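Local atomic coordinates of chromosome-partitioning protein Spo0J (Thermus thermophilus HB27, PDB entry 1VZ0), a protein that binds the centromere-like site parS, probably takes part in chromosome partitioning and stimulates the ATPase activity of its partner Soj. Residues Ser46-Leu60 with Arg79-Pro93. Residues are numbered along the deposited sequence; the frame is centred on the assembly and turned at random.
Sequences SLKELADSIREKGLL and RRYRAALMAGLQEVP
A51 faces A83 where helix 46-57 crosses helix 79-86 at -63°, and their CA atoms lie 4.4 Å apart, a close spacing with an alanine on each helix. Knobs-into-holes packing is met from both sides: A83 sits among L47, L50, A51 and I54, while L47 enters the hole formed by R79, R82, A83 and M86. The L47 CG lies anti to the backbone N (chi1 -158°), which carries CD2 to within 3.8 Å of A83 CA. Further along, I54 CG1 presses on A87 CB at 3.4 Å, tighter than usual for two carbons. Beyond G58, L59 extends the apolar seam, with CD1 against V92 CB (3.9 Å) and CB against P93 CD.

Polar contacts flank this seam. R79 NH1 gives S46 OG a weak hydrogen bond (2.6 Å, 123° at the hydrogen); A43 O bonds to both S46 OG and R79 NH2, and R79 NE pairs with E166 of the second subunit. The R55 guanidinium lays one face over A87 CA; its NH2 bonds weakly to D52 OD2 and K48 NZ takes OD1, a salt-bridge network.

R80 bends at chi2 and chi3, its CD meeting L60 CG at 3.4 Å while NH2 bridges to E172 of the second subunit. Were R80 replaced by an alanine, that glutamate would probably lose its charged mate and L60 the aliphatic chain beside it. The chemistry thus implies an apolar helix-helix core in the ParB N-terminal domain, with R79 and R80 linking it to the second subunit.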
ATOM      1  N   SER C  46       0.988  12.198  -7.773  1.00 32.93           N
ATOM      2  CA  SER C  46       1.613  12.758  -6.581  1.00 35.06           C
ATOM      3  C   SER C  46       3.128  12.903  -6.731  1.00 33.62           C
ATOM      4  O   SER C  46       3.722  13.828  -6.180  1.00 32.01           O
ATOM      5  CB  SER C  46       1.272  11.919  -5.342  1.00 35.02           C
ATOM      6  OG  SER C  46       1.783  10.606  -5.428  1.00 40.76           O
ATOM      7  N   LEU C  47       3.745  11.996  -7.483  1.00 34.77           N
ATOM      8  CA  LEU C  47       5.184  12.047  -7.723  1.00 33.50           C
ATOM      9  C   LEU C  47       5.460  13.353  -8.470  1.00 37.00           C
ATOM     10  O   LEU C  47       6.382  14.100  -8.135  1.00 37.20           O
ATOM     11  CB  LEU C  47       5.618  10.869  -8.600  1.00 35.42           C
ATOM     12  CG  LEU C  47       7.081  10.404  -8.594  1.00 37.19           C
ATOM     13  CD1 LEU C  47       7.341   9.612  -9.868  1.00 36.03           C
ATOM     14  CD2 LEU C  47       8.031  11.585  -8.514  1.00 37.89           C
ATOM     15  N   LYS C  48       4.646  13.618  -9.489  1.00 34.89           N
ATOM     16  CA  LYS C  48       4.782  14.829 -10.291  1.00 37.68           C
ATOM     17  C   LYS C  48       4.503  16.083  -9.470  1.00 36.44           C
ATOM     18  O   LYS C  48       5.198  17.086  -9.612  1.00 32.91           O
ATOM     19  CB  LYS C  48       3.832  14.778 -11.493  1.00 39.04           C
ATOM     20  CG  LYS C  48       3.589  16.120 -12.165  1.00 41.71           C
ATOM     21  CD  LYS C  48       2.657  15.970 -13.361  1.00 44.21           C
ATOM     22  CE  LYS C  48       2.033  17.300 -13.760  1.00 46.49           C
ATOM     23  NZ  LYS C  48       3.053  18.344 -14.057  1.00 50.94           N
ATOM     24  N   GLU C  49       3.487  16.025  -8.614  1.00 36.23           N
ATOM     25  CA  GLU C  49       3.143  17.171  -7.786  1.00 36.63           C
ATOM     26  C   GLU C  49       4.270  17.476  -6.794  1.00 38.45           C
ATOM     27  O   GLU C  49       4.516  18.641  -6.472  1.00 35.94           O
ATOM     28  CB  GLU C  49       1.811  16.915  -7.062  1.00 39.90           C
ATOM     29  CG  GLU C  49       0.640  16.772  -8.037  1.00 48.69           C
ATOM     30  CD  GLU C  49      -0.676  16.364  -7.390  1.00 53.40           C
ATOM     31  OE1 GLU C  49      -1.617  16.039  -8.148  1.00 56.20           O
ATOM     32  OE2 GLU C  49      -0.781  16.369  -6.144  1.00 53.48           O
ATOM     33  N   LEU C  50       4.960  16.433  -6.333  1.00 35.48           N
ATOM     34  CA  LEU C  50       6.065  16.608  -5.393  1.00 36.46           C
ATOM     35  C   LEU C  50       7.240  17.219  -6.149  1.00 35.60           C
ATOM     36  O   LEU C  50       7.936  18.086  -5.637  1.00 33.89           O
ATOM     37  CB  LEU C  50       6.502  15.266  -4.794  1.00 34.26           C
ATOM     38  CG  LEU C  50       7.046  15.261  -3.358  1.00 34.60           C
ATOM     39  CD1 LEU C  50       8.016  14.101  -3.211  1.00 33.04           C
ATOM     40  CD2 LEU C  50       7.742  16.564  -3.024  1.00 33.24           C
ATOM     41  N   ALA C  51       7.450  16.749  -7.372  1.00 36.26           N
ATOM     42  CA  ALA C  51       8.530  17.241  -8.213  1.00 39.57           C
ATOM     43  C   ALA C  51       8.355  18.717  -8.570  1.00 42.80           C
ATOM     44  O   ALA C  51       9.309  19.491  -8.508  1.00 44.88           O
ATOM     45  CB  ALA C  51       8.614  16.410  -9.487  1.00 36.13           C
ATOM     46  N   ASP C  52       7.140  19.095  -8.954  1.00 44.53           N
ATOM     47  CA  ASP C  52       6.849  20.478  -9.331  1.00 48.88           C
ATOM     48  C   ASP C  52       7.155  21.430  -8.183  1.00 48.74           C
ATOM     49  O   ASP C  52       7.698  22.512  -8.390  1.00 53.41           O
ATOM     50  CB  ASP C  52       5.373  20.627  -9.726  1.00 50.29           C
ATOM     51  CG  ASP C  52       5.040  19.930 -11.034  1.00 54.20           C
ATOM     52  OD1 ASP C  52       3.859  19.567 -11.224  1.00 57.64           O
ATOM     53  OD2 ASP C  52       5.951  19.753 -11.875  1.00 56.08           O
ATOM     54  N   SER C  53       6.801  21.017  -6.973  1.00 49.40           N
ATOM     55  CA  SER C  53       7.019  21.834  -5.793  1.00 47.81           C
ATOM     56  C   SER C  53       8.491  22.008  -5.436  1.00 51.43           C
ATOM     57  O   SER C  53       8.894  23.084  -4.990  1.00 53.36           O
ATOM     58  CB  SER C  53       6.275  21.237  -4.600  1.00 45.92           C
ATOM     59  OG  SER C  53       6.487  22.010  -3.432  1.00 46.93           O
ATOM     60  N   ILE C  54       9.299  20.967  -5.622  1.00 51.07           N
ATOM     61  CA  ILE C  54      10.712  21.083  -5.282  1.00 52.52           C
ATOM     62  C   ILE C  54      11.524  21.815  -6.348  1.00 52.34           C
ATOM     63  O   ILE C  54      12.637  22.256  -6.079  1.00 49.45           O
ATOM     64  CB  ILE C  54      11.357  19.706  -4.999  1.00 53.09           C
ATOM     65  CG1 ILE C  54      11.391  18.865  -6.269  1.00 54.07           C
ATOM     66  CG2 ILE C  54      10.584  18.994  -3.900  1.00 50.84           C
ATOM     67  CD1 ILE C  54      12.066  17.534  -6.080  1.00 56.45           C
ATOM     68  N   ARG C  55      10.978  21.947  -7.554  1.00 54.68           N
ATOM     69  CA  ARG C  55      11.689  22.677  -8.599  1.00 60.39           C
ATOM     70  C   ARG C  55      11.868  24.099  -8.092  1.00 62.47           C
ATOM     71  O   ARG C  55      12.835  24.781  -8.431  1.00 63.50           O
ATOM     72  CB  ARG C  55      10.886  22.745  -9.901  1.00 60.82           C
ATOM     73  CG  ARG C  55      11.042  21.574 -10.846  1.00 61.04           C
ATOM     74  CD  ARG C  55      10.609  21.997 -12.242  1.00 63.62           C
ATOM     75  NE  ARG C  55      10.419  20.870 -13.150  1.00 65.53           N
ATOM     76  CZ  ARG C  55       9.463  19.955 -13.017  1.00 68.41           C
ATOM     77  NH1 ARG C  55       9.360  18.963 -13.893  1.00 68.73           N
ATOM     78  NH2 ARG C  55       8.608  20.030 -12.006  1.00 69.84           N
ATOM     79  N   GLU C  56      10.915  24.533  -7.272  1.00 65.14           N
ATOM     80  CA  GLU C  56      10.917  25.877  -6.713  1.00 68.10           C
ATOM     81  C   GLU C  56      11.810  26.025  -5.488  1.00 68.25           C
ATOM     82  O   GLU C  56      12.790  26.769  -5.514  1.00 68.81           O
ATOM     83  CB  GLU C  56       9.489  26.286  -6.339  1.00 72.00           C
ATOM     84  CG  GLU C  56       8.483  26.179  -7.475  1.00 78.38           C
ATOM     85  CD  GLU C  56       8.793  27.112  -8.634  1.00 82.76           C
ATOM     86  OE1 GLU C  56       9.857  26.949  -9.270  1.00 81.81           O
ATOM     87  OE2 GLU C  56       7.969  28.010  -8.910  1.00 85.82           O
ATOM     88  N   LYS C  57      11.466  25.315  -4.418  1.00 67.35           N
ATOM     89  CA  LYS C  57      12.228  25.400  -3.180  1.00 66.69           C
ATOM     90  C   LYS C  57      13.276  24.319  -2.954  1.00 64.12           C
ATOM     91  O   LYS C  57      13.927  24.306  -1.913  1.00 65.86           O
ATOM     92  CB  LYS C  57      11.278  25.434  -1.979  1.00 69.55           C
ATOM     93  CG  LYS C  57      10.075  24.516  -2.097  1.00 73.28           C
ATOM     94  CD  LYS C  57       8.943  25.182  -2.870  1.00 78.36           C
ATOM     95  CE  LYS C  57       8.387  26.385  -2.113  1.00 80.89           C
ATOM     96  NZ  LYS C  57       7.281  27.065  -2.852  1.00 83.42           N
ATOM     97  N   GLY C  58      13.455  23.424  -3.918  1.00 61.58           N
ATOM     98  CA  GLY C  58      14.437  22.366  -3.742  1.00 58.92           C
ATOM     99  C   GLY C  58      13.900  21.269  -2.840  1.00 57.82           C
ATOM    100  O   GLY C  58      12.743  21.314  -2.425  1.00 58.70           O
ATOM    101  N   LEU C  59      14.735  20.290  -2.518  1.00 56.49           N
ATOM    102  CA  LEU C  59      14.299  19.184  -1.677  1.00 54.16           C
ATOM    103  C   LEU C  59      13.848  19.550  -0.270  1.00 54.48           C
ATOM    104  O   LEU C  59      14.472  20.356   0.417  1.00 50.33           O
ATOM    105  CB  LEU C  59      15.389  18.119  -1.586  1.00 53.38           C
ATOM    106  CG  LEU C  59      15.029  16.787  -2.247  1.00 53.47           C
ATOM    107  CD1 LEU C  59      16.091  15.744  -1.940  1.00 49.24           C
ATOM    108  CD2 LEU C  59      13.680  16.331  -1.738  1.00 51.17           C
ATOM    109  N   LEU C  60      12.753  18.918   0.143  1.00 56.23           N
ATOM    110  CA  LEU C  60      12.157  19.107   1.462  1.00 56.11           C
ATOM    111  C   LEU C  60      13.117  18.666   2.569  1.00 56.65           C
ATOM    112  O   LEU C  60      13.833  19.482   3.154  1.00 54.90           O
ATOM    113  CB  LEU C  60      10.837  18.310   1.560  1.00 55.15           C
ATOM    114  CG  LEU C  60      10.745  16.851   1.066  1.00 46.73           C
ATOM    115  CD1 LEU C  60       9.492  16.182   1.602  1.00 45.09           C
ATOM    116  CD2 LEU C  60      10.732  16.821  -0.435  1.00 45.68           C
ATOM    117  N   ARG C  79      11.075   8.211  -3.234  1.00 35.86           N
ATOM    118  CA  ARG C  79      10.210   9.185  -3.905  1.00 37.60           C
ATOM    119  C   ARG C  79      10.805  10.583  -3.895  1.00 38.23           C
ATOM    120  O   ARG C  79      10.712  11.324  -4.879  1.00 37.21           O
ATOM    121  CB  ARG C  79       8.812   9.193  -3.279  1.00 39.03           C
ATOM    122  CG  ARG C  79       7.890   8.180  -3.955  1.00 47.32           C
ATOM    123  CD  ARG C  79       6.517   8.073  -3.306  1.00 51.97           C
ATOM    124  NE  ARG C  79       5.681   9.263  -3.472  1.00 52.94           N
ATOM    125  CZ  ARG C  79       4.942   9.542  -4.545  1.00 50.79           C
ATOM    126  NH1 ARG C  79       4.225  10.657  -4.565  1.00 50.97           N
ATOM    127  NH2 ARG C  79       4.909   8.722  -5.590  1.00 45.21           N
ATOM    128  N   ARG C  80      11.419  10.937  -2.776  1.00 40.02           N
ATOM    129  CA  ARG C  80      12.057  12.231  -2.642  1.00 39.30           C
ATOM    130  C   ARG C  80      13.127  12.287  -3.741  1.00 38.65           C
ATOM    131  O   ARG C  80      13.236  13.262  -4.488  1.00 39.88           O
ATOM    132  CB  ARG C  80      12.704  12.335  -1.256  1.00 40.08           C
ATOM    133  CG  ARG C  80      12.434  13.637  -0.531  1.00 41.65           C
ATOM    134  CD  ARG C  80      11.348  13.519   0.523  1.00 42.97           C
ATOM    135  NE  ARG C  80      11.825  12.885   1.748  1.00 45.99           N
ATOM    136  CZ  ARG C  80      11.150  12.863   2.897  1.00 46.01           C
ATOM    137  NH1 ARG C  80       9.957  13.441   2.994  1.00 43.22           N
ATOM    138  NH2 ARG C  80      11.669  12.256   3.956  1.00 43.65           N
ATOM    139  N   TYR C  81      13.890  11.204  -3.845  1.00 36.27           N
ATOM    140  CA  TYR C  81      14.978  11.078  -4.813  1.00 34.34           C
ATOM    141  C   TYR C  81      14.504  11.196  -6.258  1.00 35.47           C
ATOM    142  O   TYR C  81      15.067  11.958  -7.046  1.00 37.03           O
ATOM    143  CB  TYR C  81      15.686   9.736  -4.591  1.00 28.20           C
ATOM    144  CG  TYR C  81      16.673   9.321  -5.661  1.00 31.73           C
ATOM    145  CD1 TYR C  81      17.928   9.924  -5.763  1.00 29.58           C
ATOM    146  CD2 TYR C  81      16.363   8.297  -6.556  1.00 27.07           C
ATOM    147  CE1 TYR C  81      18.849   9.515  -6.726  1.00 30.22           C
ATOM    148  CE2 TYR C  81      17.273   7.882  -7.519  1.00 26.57           C
ATOM    149  CZ  TYR C  81      18.516   8.492  -7.598  1.00 33.76           C
ATOM    150  OH  TYR C  81      19.439   8.065  -8.529  1.00 33.80           O
ATOM    151  N   ARG C  82      13.464  10.448  -6.603  1.00 34.62           N
ATOM    152  CA  ARG C  82      12.944  10.475  -7.962  1.00 37.24           C
ATOM    153  C   ARG C  82      12.256  11.778  -8.326  1.00 37.45           C
ATOM    154  O   ARG C  82      12.244  12.172  -9.490  1.00 39.72           O
ATOM    155  CB  ARG C  82      12.014   9.281  -8.180  1.00 40.14           C
ATOM    156  CG  ARG C  82      12.754   7.980  -7.979  1.00 42.63           C
ATOM    157  CD  ARG C  82      12.057   6.784  -8.567  1.00 50.58           C
ATOM    158  NE  ARG C  82      12.906   5.605  -8.407  1.00 58.12           N
ATOM    159  CZ  ARG C  82      14.050   5.398  -9.057  1.00 56.10           C
ATOM    160  NH1 ARG C  82      14.748   4.295  -8.824  1.00 54.76           N
ATOM    161  NH2 ARG C  82      14.491   6.270  -9.953  1.00 51.54           N
ATOM    162  N   ALA C  83      11.688  12.455  -7.334  1.00 37.23           N
ATOM    163  CA  ALA C  83      11.030  13.725  -7.598  1.00 39.18           C
ATOM    164  C   ALA C  83      12.108  14.773  -7.869  1.00 40.21           C
ATOM    165  O   ALA C  83      11.916  15.680  -8.676  1.00 43.60           O
ATOM    166  CB  ALA C  83      10.173  14.139  -6.407  1.00 36.87           C
ATOM    167  N   ALA C  84      13.246  14.640  -7.195  1.00 40.14           N
ATOM    168  CA  ALA C  84      14.349  15.576  -7.377  1.00 40.94           C
ATOM    169  C   ALA C  84      14.873  15.455  -8.800  1.00 43.25           C
ATOM    170  O   ALA C  84      15.268  16.449  -9.415  1.00 43.61           O
ATOM    171  CB  ALA C  84      15.453  15.280  -6.383  1.00 40.17           C
ATOM    172  N   LEU C  85      14.881  14.230  -9.315  1.00 42.39           N
ATOM    173  CA  LEU C  85      15.330  13.989 -10.677  1.00 45.90           C
ATOM    174  C   LEU C  85      14.356  14.659 -11.645  1.00 45.61           C
ATOM    175  O   LEU C  85      14.770  15.402 -12.533  1.00 45.67           O
ATOM    176  CB  LEU C  85      15.407  12.485 -10.956  1.00 44.30           C
ATOM    177  CG  LEU C  85      16.606  11.761 -10.337  1.00 46.19           C
ATOM    178  CD1 LEU C  85      16.462  10.261 -10.493  1.00 45.94           C
ATOM    179  CD2 LEU C  85      17.870  12.234 -11.012  1.00 47.78           C
ATOM    180  N   MET C  86      13.063  14.397 -11.463  1.00 46.50           N
ATOM    181  CA  MET C  86      12.034  14.994 -12.311  1.00 47.02           C
ATOM    182  C   MET C  86      12.121  16.519 -12.273  1.00 47.95           C
ATOM    183  O   MET C  86      11.953  17.184 -13.295  1.00 49.65           O
ATOM    184  CB  MET C  86      10.634  14.563 -11.853  1.00 47.01           C
ATOM    185  CG  MET C  86      10.085  13.320 -12.541  1.00 45.96           C
ATOM    186  SD  MET C  86       8.332  13.089 -12.181  1.00 48.11           S
ATOM    187  CE  MET C  86       7.658  14.522 -12.971  1.00 44.98           C
ATOM    188  N   ALA C  87      12.383  17.064 -11.088  1.00 48.19           N
ATOM    189  CA  ALA C  87      12.483  18.507 -10.898  1.00 48.29           C
ATOM    190  C   ALA C  87      13.674  19.103 -11.647  1.00 50.83           C
ATOM    191  O   ALA C  87      13.764  20.321 -11.827  1.00 49.52           O
ATOM    192  CB  ALA C  87      12.586  18.825  -9.416  1.00 44.46           C
ATOM    193  N   GLY C  88      14.586  18.236 -12.077  1.00 51.98           N
ATOM    194  CA  GLY C  88      15.756  18.684 -12.807  1.00 53.06           C
ATOM    195  C   GLY C  88      16.822  19.335 -11.945  1.00 54.44           C
ATOM    196  O   GLY C  88      17.621  20.125 -12.447  1.00 56.71           O
ATOM    197  N   LEU C  89      16.842  19.016 -10.655  1.00 53.18           N
ATOM    198  CA  LEU C  89      17.841  19.590  -9.759  1.00 54.84           C
ATOM    199  C   LEU C  89      19.218  18.994 -10.041  1.00 56.09           C
ATOM    200  O   LEU C  89      19.331  17.840 -10.461  1.00 53.91           O
ATOM    201  CB  LEU C  89      17.465  19.337  -8.295  1.00 52.86           C
ATOM    202  CG  LEU C  89      16.133  19.896  -7.784  1.00 53.64           C
ATOM    203  CD1 LEU C  89      16.038  19.665  -6.283  1.00 49.96           C
ATOM    204  CD2 LEU C  89      16.030  21.384  -8.095  1.00 54.92           C
ATOM    205  N   GLN C  90      20.261  19.792  -9.812  1.00 60.60           N
ATOM    206  CA  GLN C  90      21.642  19.361 -10.035  1.00 64.59           C
ATOM    207  C   GLN C  90      22.269  18.880  -8.741  1.00 62.76           C
ATOM    208  O   GLN C  90      23.165  18.038  -8.738  1.00 63.21           O
ATOM    209  CB  GLN C  90      22.487  20.508 -10.599  1.00 69.45           C
ATOM    210  CG  GLN C  90      22.459  20.618 -12.114  1.00 74.72           C
ATOM    211  CD  GLN C  90      21.073  20.887 -12.651  1.00 78.22           C
ATOM    212  OE1 GLN C  90      20.498  21.955 -12.419  1.00 80.61           O
ATOM    213  NE2 GLN C  90      20.519  19.915 -13.367  1.00 78.36           N
ATOM    214  N   GLU C  91      21.796  19.429  -7.634  1.00 61.08           N
ATOM    215  CA  GLU C  91      22.315  19.047  -6.337  1.00 59.77           C
ATOM    216  C   GLU C  91      21.191  18.961  -5.321  1.00 56.51           C
ATOM    217  O   GLU C  91      20.191  19.667  -5.422  1.00 55.23           O
ATOM    218  CB  GLU C  91      23.366  20.052  -5.881  1.00 63.25           C
ATOM    219  CG  GLU C  91      24.611  20.067  -6.753  1.00 72.01           C
ATOM    220  CD  GLU C  91      25.595  21.141  -6.339  1.00 76.79           C
ATOM    221  OE1 GLU C  91      26.685  21.220  -6.947  1.00 78.68           O
ATOM    222  OE2 GLU C  91      25.273  21.909  -5.407  1.00 78.06           O
ATOM    223  N   VAL C  92      21.360  18.083  -4.343  1.00 53.76           N
ATOM    224  CA  VAL C  92      20.358  17.892  -3.305  1.00 50.42           C
ATOM    225  C   VAL C  92      21.039  17.677  -1.965  1.00 48.93           C
ATOM    226  O   VAL C  92      22.168  17.198  -1.901  1.00 50.45           O
ATOM    227  CB  VAL C  92      19.477  16.654  -3.587  1.00 48.94           C
ATOM    228  CG1 VAL C  92      18.692  16.848  -4.872  1.00 51.45           C
ATOM    229  CG2 VAL C  92      20.348  15.412  -3.685  1.00 47.99           C
ATOM    230  N   PRO C  93      20.359  18.037  -0.871  1.00 48.10           N
ATOM    231  CA  PRO C  93      20.921  17.865   0.469  1.00 48.55           C
ATOM    232  C   PRO C  93      20.860  16.391   0.849  1.00 51.49           C
ATOM    233  O   PRO C  93      19.874  15.708   0.562  1.00 51.68           O
ATOM    234  CB  PRO C  93      20.007  18.721   1.330  1.00 46.38           C
ATOM    235  CG  PRO C  93      18.688  18.544   0.663  1.00 44.09           C
ATOM    236  CD  PRO C  93      19.039  18.689  -0.801  1.00 47.39           C
TER